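Local coordinates for mitogen activated protein kinase, putative (PDB 4QNY), which probably transfers the terminal phosphate of ATP to serine or threonine side chains of target proteins, as a kinase of the mitogen-activated family, at residues A65-L69 with V340-I344; I127-Y132 with F310-D316; L135-H139 with V302-M306; Y191-E195 with I207-G211; P245-N251 with Y261-K265. One frame throughout, in Å; residues are numbered along the deposited sequence.

Contact 1. Residues A65-L69 with V340-I344; sequences AKRIL and VKRAI
Leu69 spreads its forked end over the methyl group of Ala343, with CD2 3.8 Å from Ala343 CB and CD1 reaching almost as close to the same carbon. The fork also has a second partner, since Leu69 CD1 lies 3.9 Å from Ile344 CG1. With CG trans to the backbone N (chi1 172°), the leucine extends toward the other helix, obliquely to Ile344. One turn earlier the direction of insertion is reversed. Val340 sends CG1 into the other helix, where it rests 3.3 Å from Ala65 O and 3.8 Å from Ala65 CB. That carbonyl already accepts the N-H of Leu69 within its own helix, so the valine methyl covers a backbone bond that is satisfied. The other branch, Val340 CG2, meets the aliphatic start of Lys66 at CG. At the far flank Ile68 and Ile344 cross nearly at right angles, Ile68 CG2 lying 4.2 Å from Ile344 CD1. The segment axes approach to 9.9 Å and run almost parallel, at 15°. This is how the carboxy-terminal helix of a MAP kinase returns to the small lobe and packs along helix 62-77, the kinase helix C. Phe101 of strand 101-106 receives both Ile68 and Ile344, joining the pair to the five-stranded sheet, and Lys341 anchors helix 337-349 on the carbonyl of Phe98.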
# COMPACT_ATOMS: atom_id res chain seq x y z
N ALA A 65 16.08 -8.79 -2.00
CA ALA A 65 17.00 -7.77 -1.53
C ALA A 65 16.91 -6.50 -2.37
O ALA A 65 17.08 -5.39 -1.86
CB ALA A 65 18.42 -8.30 -1.51
N LYS A 66 16.65 -6.66 -3.66
CA LYS A 66 16.50 -5.51 -4.55
C LYS A 66 15.22 -4.75 -4.23
O LYS A 66 15.15 -3.53 -4.41
CB LYS A 66 16.51 -5.95 -6.02
CG LYS A 66 17.89 -6.32 -6.55
CD LYS A 66 17.81 -6.98 -7.92
CE LYS A 66 17.47 -5.99 -9.01
NZ LYS A 66 18.64 -5.16 -9.40
N ARG A 67 14.21 -5.47 -3.75
CA ARG A 67 12.94 -4.86 -3.38
C ARG A 67 13.09 -3.98 -2.14
O ARG A 67 12.53 -2.89 -2.08
CB ARG A 67 11.88 -5.92 -3.13
CG ARG A 67 11.35 -6.60 -4.38
CD ARG A 67 10.23 -7.57 -4.04
NE ARG A 67 9.73 -8.27 -5.22
CZ ARG A 67 8.79 -9.20 -5.19
NH1 ARG A 67 8.39 -9.79 -6.31
NH2 ARG A 67 8.24 -9.55 -4.03
N ILE A 68 13.84 -4.46 -1.15
CA ILE A 68 13.99 -3.72 0.09
C ILE A 68 14.88 -2.50 -0.13
O ILE A 68 14.66 -1.46 0.48
CB ILE A 68 14.56 -4.62 1.23
CG1 ILE A 68 14.25 -4.01 2.60
CG2 ILE A 68 16.06 -4.87 1.07
CD1 ILE A 68 12.77 -4.03 2.95
N LEU A 69 15.85 -2.61 -1.03
CA LEU A 69 16.73 -1.49 -1.35
C LEU A 69 15.94 -0.35 -1.98
O LEU A 69 16.13 0.82 -1.65
CB LEU A 69 17.86 -1.93 -2.29
CG LEU A 69 18.75 -0.82 -2.84
CD1 LEU A 69 19.48 -0.10 -1.72
CD2 LEU A 69 19.73 -1.37 -3.86
N VAL A 340 23.89 -5.34 -3.29
CA VAL A 340 22.73 -4.72 -2.67
C VAL A 340 23.04 -4.30 -1.24
O VAL A 340 22.67 -3.20 -0.82
CB VAL A 340 21.51 -5.67 -2.68
CG1 VAL A 340 20.34 -5.04 -1.95
CG2 VAL A 340 21.12 -6.02 -4.11
N LYS A 341 23.72 -5.17 -0.50
CA LYS A 341 24.10 -4.88 0.88
C LYS A 341 24.96 -3.62 0.97
O LYS A 341 24.78 -2.80 1.87
CB LYS A 341 24.86 -6.06 1.49
CG LYS A 341 24.00 -7.29 1.75
CD LYS A 341 24.80 -8.36 2.46
CE LYS A 341 23.94 -9.58 2.78
NZ LYS A 341 24.71 -10.63 3.50
N ARG A 342 25.88 -3.47 0.03
CA ARG A 342 26.75 -2.30 -0.02
C ARG A 342 25.95 -1.04 -0.31
O ARG A 342 26.24 0.04 0.22
CB ARG A 342 27.85 -2.49 -1.07
N ALA A 343 24.93 -1.18 -1.16
CA ALA A 343 24.08 -0.05 -1.53
C ALA A 343 23.21 0.39 -0.36
O ALA A 343 22.90 1.57 -0.21
CB ALA A 343 23.21 -0.42 -2.73
N ILE A 344 22.82 -0.57 0.48
CA ILE A 344 22.00 -0.28 1.64
C ILE A 344 22.79 0.50 2.69
O ILE A 344 22.27 1.43 3.30
CB ILE A 344 21.44 -1.58 2.28
CG1 ILE A 344 20.49 -2.27 1.30
CG2 ILE A 344 20.70 -1.27 3.57
CD1 ILE A 344 19.94 -3.59 1.82

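Contact 2. Residues I127-Y132 with F310-D316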
# COMPACT_ATOMS: atom_id res chain seq x y z
N ILE A 127 -14.24 9.92 6.49
CA ILE A 127 -13.88 9.22 5.26
C ILE A 127 -13.33 10.19 4.22
O ILE A 127 -12.34 9.89 3.54
CB ILE A 127 -15.09 8.47 4.67
CG1 ILE A 127 -15.65 7.49 5.70
CG2 ILE A 127 -14.71 7.75 3.40
CD1 ILE A 127 -16.96 6.86 5.29
N GLN A 128 -13.96 11.35 4.10
CA GLN A 128 -13.51 12.39 3.17
C GLN A 128 -12.06 12.77 3.40
O GLN A 128 -11.28 12.89 2.46
CB GLN A 128 -14.40 13.63 3.29
CG GLN A 128 -15.76 13.49 2.63
CD GLN A 128 -16.73 14.58 3.05
OE1 GLN A 128 -16.52 15.26 4.05
NE2 GLN A 128 -17.79 14.75 2.28
N PHE A 129 -11.70 12.98 4.67
CA PHE A 129 -10.35 13.38 5.03
C PHE A 129 -9.35 12.24 4.80
O PHE A 129 -8.23 12.46 4.36
CB PHE A 129 -10.30 13.84 6.49
CG PHE A 129 -9.01 14.53 6.86
CD1 PHE A 129 -8.42 15.43 6.00
CD2 PHE A 129 -8.41 14.27 8.08
CE1 PHE A 129 -7.24 16.07 6.35
CE2 PHE A 129 -7.23 14.90 8.43
CZ PHE A 129 -6.64 15.80 7.57
N PHE A 130 -9.78 11.01 5.09
CA PHE A 130 -8.97 9.83 4.83
C PHE A 130 -8.68 9.67 3.34
O PHE A 130 -7.53 9.51 2.93
CB PHE A 130 -9.65 8.57 5.36
CG PHE A 130 -9.51 8.36 6.84
CD1 PHE A 130 -8.44 8.93 7.53
CD2 PHE A 130 -10.43 7.61 7.54
CE1 PHE A 130 -8.31 8.74 8.89
CE2 PHE A 130 -10.30 7.41 8.90
CZ PHE A 130 -9.23 7.98 9.58
N ILE A 131 -9.74 9.71 2.54
CA ILE A 131 -9.64 9.48 1.10
C ILE A 131 -8.81 10.55 0.39
O ILE A 131 -7.96 10.23 -0.45
CB ILE A 131 -11.03 9.40 0.45
CG1 ILE A 131 -11.77 8.15 0.93
CG2 ILE A 131 -10.93 9.39 -1.07
CD1 ILE A 131 -11.03 6.86 0.64
N TYR A 132 -9.03 11.81 0.74
CA TYR A 132 -8.30 12.90 0.10
C TYR A 132 -6.81 12.83 0.40
O TYR A 132 -5.98 13.06 -0.47
CB TYR A 132 -8.86 14.26 0.52
CG TYR A 132 -8.18 15.41 -0.19
CD1 TYR A 132 -8.55 15.78 -1.48
CD2 TYR A 132 -7.16 16.13 0.42
CE1 TYR A 132 -7.93 16.82 -2.13
CE2 TYR A 132 -6.53 17.18 -0.22
CZ TYR A 132 -6.92 17.52 -1.50
OH TYR A 132 -6.30 18.56 -2.15
N PHE A 310 -17.22 14.93 -3.89
CA PHE A 310 -17.24 14.29 -2.58
C PHE A 310 -16.15 14.87 -1.67
O PHE A 310 -16.25 14.79 -0.44
CB PHE A 310 -17.06 12.78 -2.71
CG PHE A 310 -17.04 12.04 -1.40
CD1 PHE A 310 -18.15 12.06 -0.56
CD2 PHE A 310 -15.93 11.32 -1.01
CE1 PHE A 310 -18.13 11.38 0.64
CE2 PHE A 310 -15.90 10.64 0.19
CZ PHE A 310 -17.01 10.67 1.02
N LEU A 311 -15.13 15.46 -2.27
CA LEU A 311 -14.00 16.00 -1.53
C LEU A 311 -13.84 17.50 -1.73
O LEU A 311 -12.74 18.04 -1.56
CB LEU A 311 -12.71 15.29 -1.95
CG LEU A 311 -12.71 13.76 -1.94
CD1 LEU A 311 -11.42 13.23 -2.54
CD2 LEU A 311 -12.91 13.24 -0.53
N GLU A 312 -14.93 18.18 -2.07
CA GLU A 312 -14.87 19.58 -2.48
C GLU A 312 -14.44 20.54 -1.37
O GLU A 312 -13.80 21.56 -1.64
CB GLU A 312 -16.22 20.03 -3.05
CG GLU A 312 -17.37 19.97 -2.06
CD GLU A 312 -18.70 20.33 -2.69
OE1 GLU A 312 -18.69 20.92 -3.79
OE2 GLU A 312 -19.75 20.02 -2.09
N GLN A 313 -14.78 20.21 -0.13
CA GLN A 313 -14.43 21.07 1.00
C GLN A 313 -12.98 20.88 1.44
O GLN A 313 -12.49 21.57 2.33
CB GLN A 313 -15.36 20.82 2.19
CG GLN A 313 -16.75 21.42 2.02
CD GLN A 313 -17.62 21.22 3.25
OE1 GLN A 313 -18.14 22.18 3.83
NE2 GLN A 313 -17.79 19.96 3.66
N LEU A 314 -12.29 19.93 0.80
CA LEU A 314 -10.92 19.60 1.18
C LEU A 314 -9.90 19.92 0.09
O LEU A 314 -8.73 20.15 0.38
CB LEU A 314 -10.83 18.11 1.53
CG LEU A 314 -11.50 17.67 2.83
CD1 LEU A 314 -11.66 16.16 2.84
CD2 LEU A 314 -10.70 18.14 4.03
N HIS A 315 -10.35 19.95 -1.16
CA HIS A 315 -9.44 20.11 -2.29
C HIS A 315 -8.84 21.51 -2.36
O HIS A 315 -9.55 22.51 -2.26
CB HIS A 315 -10.14 19.78 -3.61
CG HIS A 315 -9.22 19.82 -4.79
ND1 HIS A 315 -8.09 19.05 -4.88
CD2 HIS A 315 -9.28 20.54 -5.94
CE1 HIS A 315 -7.48 19.29 -6.03
NE2 HIS A 315 -8.18 20.20 -6.69
N ASP A 316 -7.52 21.57 -2.55
CA ASP A 316 -6.80 22.83 -2.68
C ASP A 316 -6.00 22.83 -3.98
O ASP A 316 -5.21 21.93 -4.23
CB ASP A 316 -5.88 23.04 -1.47
CG ASP A 316 -5.29 24.44 -1.42
OD1 ASP A 316 -5.60 25.26 -2.31
OD2 ASP A 316 -4.52 24.72 -0.48
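Gln128 and Phe310 meet in a CH-pi contact: Gln128 CG stands over one face of the Phe310 ring, 3.8 Å from its centroid and 22° off the normal. The amide continues along the same residue, bringing Gln128 NE2 to 3.1 Å from Phe310 O. Two leucines carry most of the apolar packing. Leu311 CD1 lies at the edge of the Tyr132 ring, 4.0 Å from Tyr132 CD1, and Leu314 CD1 is 3.8 Å from Gln128 CB. Methyls of both also lie against Gln128 O, Leu314 CD1 at 3.3 Å and Leu311 CD2 at 3.4 Å, while that oxygen is engaged by the N-H of Tyr132 in the helix. With CG trans to the backbone N (chi1 -177°), the Tyr132 ring continues toward the loop, and the carbonyl of Leu314 covers one of its faces. The hydroxyl of Tyr132 takes a hydrogen bond, Asp316 N donating to Tyr132 OH over 3.3 Å at 161°. The His315 ring stands rim to rim with the tyrosine. Behind this surface Ile127 and Ile131 rest on Leu216 and Leu219, so helix 124-143 lies between this loop and helix 206-219, while Phe310 ties the loop to helix 282-291.

Contact 3. Residues L135-H139 with V302-M306; sequences LRALH and VLQAM
Val302 pushes CG1 against the backbone of the facing helix, 3.2 Å from Leu135 O and 3.8 Å from His139 CB. Its other methyl, CG2, turns toward Leu138 CB and has Val209 of helix 206-219 beyond it. Leu303 lies at the exposed side of the contact, where its CD2 comes 3.5 Å from His139 NE2 in an oblique approach to the imidazole. Ala305 is small enough to be embraced by both branches of Leu135; its CB sits 3.6 Å from Leu135 CD1 and only slightly farther from CD2. Met306 touches three residues of the facing helix. Its CG meets Leu135 CB at 3.7 Å, and its sulfur settles on the helix backbone, with SD 3.9 Å from Arg136 CA. A bend at the last torsion (chi3 -63°) then folds CE over one face of the His139 ring, 4.2 Å from the centroid and 25° off the normal, a CH-pi contact. The segment axes approach to 9.4 Å and run roughly antiparallel, at 150°. The chemistry is that of helix packing by shape and dispersion. Leu135 O, the polar atom most closely covered, keeps its bond from His139 N, so valine can lie on it without stranding a backbone acceptor. The guanidinium of Arg136 is directed to a salt bridge with Asp80, and His139 offers one ring face to Met306 CE. Helices 124-143 and 302-306, the kinase helices E and I, are thus packed together here through carbon and sulfur surfaces.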
# COMPACT_ATOMS: atom_id res chain seq x y z
N LEU A 135 -5.32 10.03 -1.66
CA LEU A 135 -5.22 10.43 -3.06
C LEU A 135 -4.11 11.44 -3.29
O LEU A 135 -3.34 11.33 -4.24
CB LEU A 135 -6.55 11.00 -3.55
CG LEU A 135 -7.70 10.01 -3.75
CD1 LEU A 135 -9.01 10.74 -3.90
CD2 LEU A 135 -7.43 9.13 -4.96
N ARG A 136 -4.03 12.42 -2.40
CA ARG A 136 -2.99 13.44 -2.46
C ARG A 136 -1.60 12.80 -2.37
O ARG A 136 -0.66 13.24 -3.04
CB ARG A 136 -3.18 14.47 -1.35
CG ARG A 136 -2.14 15.56 -1.32
CD ARG A 136 -2.17 16.32 -0.01
NE ARG A 136 -0.94 17.06 0.22
CZ ARG A 136 0.20 16.51 0.64
NH1 ARG A 136 0.26 15.21 0.88
NH2 ARG A 136 1.27 17.27 0.81
N ALA A 137 -1.49 11.76 -1.56
CA ALA A 137 -0.23 11.03 -1.42
C ALA A 137 0.09 10.27 -2.69
O ALA A 137 1.23 10.24 -3.14
CB ALA A 137 -0.30 10.08 -0.23
N LEU A 138 -0.93 9.65 -3.28
CA LEU A 138 -0.76 8.89 -4.52
C LEU A 138 -0.37 9.79 -5.68
O LEU A 138 0.39 9.38 -6.56
CB LEU A 138 -2.04 8.13 -4.87
CG LEU A 138 -2.33 6.87 -4.06
CD1 LEU A 138 -3.63 6.24 -4.51
CD2 LEU A 138 -1.17 5.89 -4.18
N HIS A 139 -0.88 11.02 -5.68
CA HIS A 139 -0.55 11.98 -6.72
C HIS A 139 0.94 12.30 -6.70
O HIS A 139 1.57 12.44 -7.75
CB HIS A 139 -1.37 13.26 -6.56
CG HIS A 139 -1.09 14.30 -7.60
ND1 HIS A 139 -0.49 15.51 -7.30
CD2 HIS A 139 -1.31 14.31 -8.93
CE1 HIS A 139 -0.36 16.22 -8.41
NE2 HIS A 139 -0.85 15.51 -9.41
N VAL A 302 -6.41 9.90 -10.32
CA VAL A 302 -6.14 10.50 -9.02
C VAL A 302 -6.49 11.99 -9.01
O VAL A 302 -7.12 12.48 -8.07
CB VAL A 302 -4.66 10.33 -8.61
CG1 VAL A 302 -4.38 11.04 -7.30
CG2 VAL A 302 -4.32 8.85 -8.50
N LEU A 303 -6.10 12.69 -10.07
CA LEU A 303 -6.41 14.11 -10.22
C LEU A 303 -7.92 14.35 -10.22
O LEU A 303 -8.41 15.22 -9.50
CB LEU A 303 -5.79 14.67 -11.50
CG LEU A 303 -4.29 14.97 -11.47
CD1 LEU A 303 -3.75 15.12 -12.88
CD2 LEU A 303 -4.02 16.22 -10.65
N GLN A 304 -8.64 13.57 -11.02
CA GLN A 304 -10.09 13.70 -11.11
C GLN A 304 -10.77 13.35 -9.79
O GLN A 304 -11.76 13.97 -9.40
CB GLN A 304 -10.63 12.80 -12.22
CG GLN A 304 -10.25 13.25 -13.63
CD GLN A 304 -10.61 12.21 -14.67
OE1 GLN A 304 -10.83 11.04 -14.35
NE2 GLN A 304 -10.68 12.63 -15.93
N ALA A 305 -10.22 12.35 -9.09
CA ALA A 305 -10.78 11.92 -7.81
C ALA A 305 -10.61 13.00 -6.75
O ALA A 305 -11.48 13.19 -5.90
CB ALA A 305 -10.12 10.63 -7.36
N MET A 306 -9.49 13.71 -6.80
CA MET A 306 -9.23 14.81 -5.87
C MET A 306 -10.15 15.99 -6.14
O MET A 306 -10.43 16.78 -5.24
CB MET A 306 -7.77 15.25 -5.95
CG MET A 306 -6.78 14.24 -5.40
SD MET A 306 -5.10 14.88 -5.35
CE MET A 306 -4.78 15.17 -7.09

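Contact 4. Residues Y191-E195 with I207-G211; sequences YRAPE and IDVWG
Trp210 meets the chain of Ala193 and Pro194 along its whole length. At the root, Trp210 CB lies 3.8 Å from Ala193 CB. The torsion that sets CG trans to the backbone N (chi1 180°) swings the indole beneath the loop, and its five-membered ring receives Ala193 CA over one face, 3.6 Å from the centroid. CD1 has Tyr191 O at the ring edge, 3.6 Å away. Next round the rim, NE1 gives its N-H to an in-plane water at 2.8 Å, which in turn donates to Arg192 O at 2.8 Å; the direct line from NE1 to that oxygen has too poor an angle for a bond. The six-membered ring lies under Pro194, whose CD stands 3.4 Å from the centroid and just 4° off the normal, while Pro194 CG looks onto the outermost carbons, CZ3 and CH2. Beside the indole, Ile207 CG2 packs 3.4 Å from Glu195 OE1, an oxygen whose salt bridge goes to Arg299. A second water accepts the N-H of Ala193 at 3.0 Å and lies near Tyr191 O and Ile207 O. Ala193, Pro194 and Glu195 form the APE motif that closes the activation segment of protein kinases, and helix 206-219 is the central helix F of the large lobe. The chemistry divides the work: CH-pi contacts from Ala193 CA and Pro194 CD lay the motif on one face of the indole, whereas one water links Trp210 NE1 to Arg192 O and another accepts from Ala193 N beside two carbonyls.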
# COMPACT_ATOMS: atom_id res chain seq x y z
N TYR A 191 -7.28 -6.81 -3.09
CA TYR A 191 -7.20 -5.42 -3.49
C TYR A 191 -6.51 -5.25 -4.83
O TYR A 191 -6.14 -4.14 -5.22
CB TYR A 191 -6.49 -4.61 -2.40
CG TYR A 191 -7.18 -4.72 -1.06
CD1 TYR A 191 -8.21 -3.85 -0.72
CD2 TYR A 191 -6.82 -5.70 -0.15
CE1 TYR A 191 -8.85 -3.95 0.49
CE2 TYR A 191 -7.47 -5.82 1.07
CZ TYR A 191 -8.48 -4.94 1.38
OH TYR A 191 -9.12 -5.04 2.60
N ARG A 192 -6.36 -6.35 -5.55
CA ARG A 192 -5.76 -6.33 -6.88
C ARG A 192 -6.77 -5.89 -7.94
O ARG A 192 -7.88 -6.42 -8.01
CB ARG A 192 -5.20 -7.71 -7.23
CG ARG A 192 -3.99 -8.11 -6.41
CD ARG A 192 -3.54 -9.52 -6.73
NE ARG A 192 -2.13 -9.72 -6.38
CZ ARG A 192 -1.47 -10.86 -6.56
NH1 ARG A 192 -2.09 -11.91 -7.08
NH2 ARG A 192 -0.20 -10.94 -6.22
N ALA A 193 -6.38 -4.91 -8.74
CA ALA A 193 -7.20 -4.41 -9.83
C ALA A 193 -7.48 -5.51 -10.86
O ALA A 193 -6.67 -6.43 -11.00
CB ALA A 193 -6.53 -3.22 -10.50
N PRO A 194 -8.62 -5.43 -11.56
CA PRO A 194 -9.01 -6.46 -12.53
C PRO A 194 -7.98 -6.66 -13.65
O PRO A 194 -7.85 -7.78 -14.15
CB PRO A 194 -10.33 -5.93 -13.11
CG PRO A 194 -10.36 -4.48 -12.76
CD PRO A 194 -9.65 -4.38 -11.44
N GLU A 195 -7.27 -5.61 -14.03
CA GLU A 195 -6.25 -5.74 -15.08
C GLU A 195 -5.10 -6.62 -14.60
O GLU A 195 -4.49 -7.34 -15.40
CB GLU A 195 -5.73 -4.37 -15.51
CG GLU A 195 -5.24 -3.48 -14.39
CD GLU A 195 -6.31 -2.54 -13.87
OE1 GLU A 195 -5.99 -1.37 -13.57
OE2 GLU A 195 -7.47 -2.98 -13.75
N ILE A 207 -4.11 1.13 -10.96
CA ILE A 207 -4.25 0.00 -10.04
C ILE A 207 -4.23 0.48 -8.59
O ILE A 207 -4.75 -0.19 -7.70
CB ILE A 207 -3.14 -1.06 -10.24
CG1 ILE A 207 -1.77 -0.50 -9.85
CG2 ILE A 207 -3.14 -1.56 -11.68
CD1 ILE A 207 -0.70 -1.56 -9.72
N ASP A 208 -3.64 1.65 -8.35
CA ASP A 208 -3.63 2.24 -7.02
C ASP A 208 -4.97 2.89 -6.71
O ASP A 208 -5.40 2.93 -5.56
CB ASP A 208 -2.50 3.26 -6.89
CG ASP A 208 -1.13 2.61 -6.83
OD1 ASP A 208 -1.04 1.44 -6.43
OD2 ASP A 208 -0.13 3.28 -7.19
N VAL A 209 -5.63 3.39 -7.75
CA VAL A 209 -6.95 3.99 -7.61
C VAL A 209 -7.96 2.92 -7.23
O VAL A 209 -8.86 3.16 -6.42
CB VAL A 209 -7.39 4.70 -8.91
CG1 VAL A 209 -8.79 5.28 -8.75
CG2 VAL A 209 -6.40 5.78 -9.29
N TRP A 210 -7.79 1.74 -7.81
CA TRP A 210 -8.65 0.59 -7.50
C TRP A 210 -8.55 0.23 -6.03
O TRP A 210 -9.56 -0.07 -5.38
CB TRP A 210 -8.27 -0.61 -8.37
CG TRP A 210 -9.10 -1.83 -8.10
CD1 TRP A 210 -8.84 -2.83 -7.21
CD2 TRP A 210 -10.34 -2.17 -8.74
NE1 TRP A 210 -9.84 -3.77 -7.25
CE2 TRP A 210 -10.77 -3.39 -8.18
CE3 TRP A 210 -11.13 -1.57 -9.72
CZ2 TRP A 210 -11.95 -4.02 -8.57
CZ3 TRP A 210 -12.30 -2.19 -10.11
CH2 TRP A 210 -12.70 -3.40 -9.53
N GLY A 211 -7.33 0.27 -5.50
CA GLY A 211 -7.10 -0.02 -4.09
C GLY A 211 -7.79 0.97 -3.17
O GLY A 211 -8.29 0.59 -2.12
O HOH W 1 -4.48 -2.91 -7.56
O HOH W 2 -9.91 -6.35 -6.11

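Contact 5. Residues P245-N251 with Y261-K265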
# COMPACT_ATOMS: atom_id res chain seq x y z
N PRO A 245 -18.83 -6.36 -17.62
CA PRO A 245 -18.40 -5.25 -18.47
C PRO A 245 -18.80 -5.45 -19.93
O PRO A 245 -19.08 -6.58 -20.33
CB PRO A 245 -16.87 -5.25 -18.32
CG PRO A 245 -16.58 -6.15 -17.16
CD PRO A 245 -17.68 -7.15 -17.13
N SER A 246 -18.82 -4.36 -20.70
CA SER A 246 -19.15 -4.44 -22.12
C SER A 246 -18.10 -5.24 -22.87
O SER A 246 -16.98 -5.41 -22.39
CB SER A 246 -19.27 -3.04 -22.72
OG SER A 246 -18.04 -2.34 -22.64
N GLU A 247 -18.46 -5.73 -24.05
CA GLU A 247 -17.56 -6.53 -24.87
C GLU A 247 -16.29 -5.75 -25.22
O GLU A 247 -15.20 -6.32 -25.25
CB GLU A 247 -18.27 -6.98 -26.15
CG GLU A 247 -17.48 -7.96 -27.01
CD GLU A 247 -17.71 -9.41 -26.61
OE1 GLU A 247 -18.05 -9.66 -25.44
OE2 GLU A 247 -17.56 -10.29 -27.48
N GLU A 248 -16.44 -4.46 -25.47
CA GLU A 248 -15.32 -3.60 -25.83
C GLU A 248 -14.39 -3.36 -24.65
O GLU A 248 -13.19 -3.15 -24.83
CB GLU A 248 -15.82 -2.26 -26.38
N ASP A 249 -14.94 -3.40 -23.44
CA ASP A 249 -14.14 -3.23 -22.24
C ASP A 249 -13.39 -4.51 -21.89
O ASP A 249 -12.24 -4.47 -21.46
CB ASP A 249 -15.01 -2.79 -21.06
CG ASP A 249 -15.38 -1.32 -21.13
OD1 ASP A 249 -14.53 -0.52 -21.58
OD2 ASP A 249 -16.51 -0.97 -20.73
N ILE A 250 -14.06 -5.65 -22.07
CA ILE A 250 -13.44 -6.95 -21.85
C ILE A 250 -12.24 -7.13 -22.78
O ILE A 250 -11.19 -7.61 -22.36
CB ILE A 250 -14.44 -8.10 -22.05
CG1 ILE A 250 -15.59 -7.98 -21.05
CG2 ILE A 250 -13.75 -9.45 -21.91
CD1 ILE A 250 -16.65 -9.05 -21.21
N ASN A 251 -12.41 -6.74 -24.04
CA ASN A 251 -11.34 -6.84 -25.02
C ASN A 251 -10.20 -5.85 -24.76
O ASN A 251 -9.14 -5.95 -25.38
CB ASN A 251 -11.89 -6.61 -26.43
CG ASN A 251 -12.81 -7.73 -26.88
OD1 ASN A 251 -12.66 -8.88 -26.47
ND2 ASN A 251 -13.78 -7.39 -27.73
N TYR A 261 -12.64 -16.46 -20.66
CA TYR A 261 -13.37 -16.94 -19.49
C TYR A 261 -14.47 -15.96 -19.07
O TYR A 261 -15.56 -16.37 -18.68
CB TYR A 261 -12.41 -17.17 -18.32
CG TYR A 261 -13.11 -17.48 -17.01
CD1 TYR A 261 -13.59 -18.76 -16.74
CD2 TYR A 261 -13.28 -16.50 -16.04
CE1 TYR A 261 -14.23 -19.04 -15.55
CE2 TYR A 261 -13.92 -16.78 -14.85
CZ TYR A 261 -14.39 -18.05 -14.61
OH TYR A 261 -15.02 -18.33 -13.42
N LEU A 262 -14.16 -14.67 -19.17
CA LEU A 262 -15.09 -13.63 -18.75
C LEU A 262 -16.32 -13.56 -19.66
O LEU A 262 -17.41 -13.20 -19.22
CB LEU A 262 -14.38 -12.27 -18.71
CG LEU A 262 -15.17 -11.08 -18.16
CD1 LEU A 262 -15.80 -11.42 -16.82
CD2 LEU A 262 -14.26 -9.86 -18.03
N LYS A 263 -16.13 -13.93 -20.92
CA LYS A 263 -17.22 -13.89 -21.89
C LYS A 263 -18.17 -15.07 -21.74
O LYS A 263 -19.38 -14.93 -21.95
CB LYS A 263 -16.66 -13.85 -23.32
CG LYS A 263 -15.99 -12.53 -23.67
CD LYS A 263 -15.27 -12.61 -25.00
CE LYS A 263 -14.54 -11.31 -25.32
NZ LYS A 263 -13.70 -11.42 -26.54
N LYS A 264 -17.62 -16.24 -21.39
CA LYS A 264 -18.43 -17.44 -21.19
C LYS A 264 -19.20 -17.38 -19.87
O LYS A 264 -20.10 -18.18 -19.63
CB LYS A 264 -17.56 -18.69 -21.22
CG LYS A 264 -17.15 -19.15 -22.61
CD LYS A 264 -16.43 -20.49 -22.56
CE LYS A 264 -17.34 -21.60 -22.07
NZ LYS A 264 -18.44 -21.90 -23.03
N LYS A 265 -18.83 -16.43 -19.02
CA LYS A 265 -19.46 -16.29 -17.71
C LYS A 265 -20.86 -15.70 -17.85
O LYS A 265 -21.11 -14.90 -18.75
CB LYS A 265 -18.60 -15.41 -16.80
CG LYS A 265 -19.03 -15.39 -15.34
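Asn251 OD1 takes a hydrogen bond from Lys263 NZ at 2.7 Å, the shortest polar link of the pair. The donor lies in the carbonyl plane and on a lone pair, with a C=O to donor angle of 144°. Lys263 gets there by running extended beyond CG, crossing the gap so that its ammonium reaches the side chain of Asn251. On the way its methylene groups are used as well: CE lies 4.0 Å from Ile250 CG2 and 3.9 Å from Glu247 OE2. The carboxylate is not in salt-bridge contact, since Glu247 OE2 remains 4.1 Å from Lys263 NZ, yet its negative charge probably steadies the ammonium. Beside the polar groups, Ile250 and Leu262 form an apolar patch. Ile250 CG1 touches Leu262 CD2 at 3.8 Å, and Ile250 CD1 lies 4.0 Å from Leu262 CG. Pro245 adds its ring carbon CD at the margin of the same leucine. Ser246 caps the start of helix 247-250, its hydroxyl accepting weakly from Asp249 N, and Asp249 is tied further to Asn295. The two short helices belong to the stretch after helix 231-242, where MAP kinases carry their characteristic insert. Leu262 also packs on Val239 of that helix and on Phe294, while Tyr261 bonds to Asp236, so helix 256-264 is seated on helix 231-242 with helix 247-250 at its flank.

How the contacts relate
Burial and polarity do not run in step among the five contacts: contact 1, partly buried, is apolar across its interface, whereas buried contact 4 holds bridging waters. Contact 1 alone belongs to the small lobe; the others lie in the large lobe. Contacts 2 and 3 share helix 124-143 and touch each other, Leu311 CD1 lying 3.7 Å from Leu135 CD1, so loop and short helix cover consecutive turns of one helix. Contact 3, also buried but packed with carbon and sulfur, meets contact 4 through Val302 and Val209. Contacts 2 and 5 are partly buried. Contact 5, farthest from the chain centre, has a lysine-asparagine bond on its exposed side, and contact 2 uses a tyrosine hydroxyl.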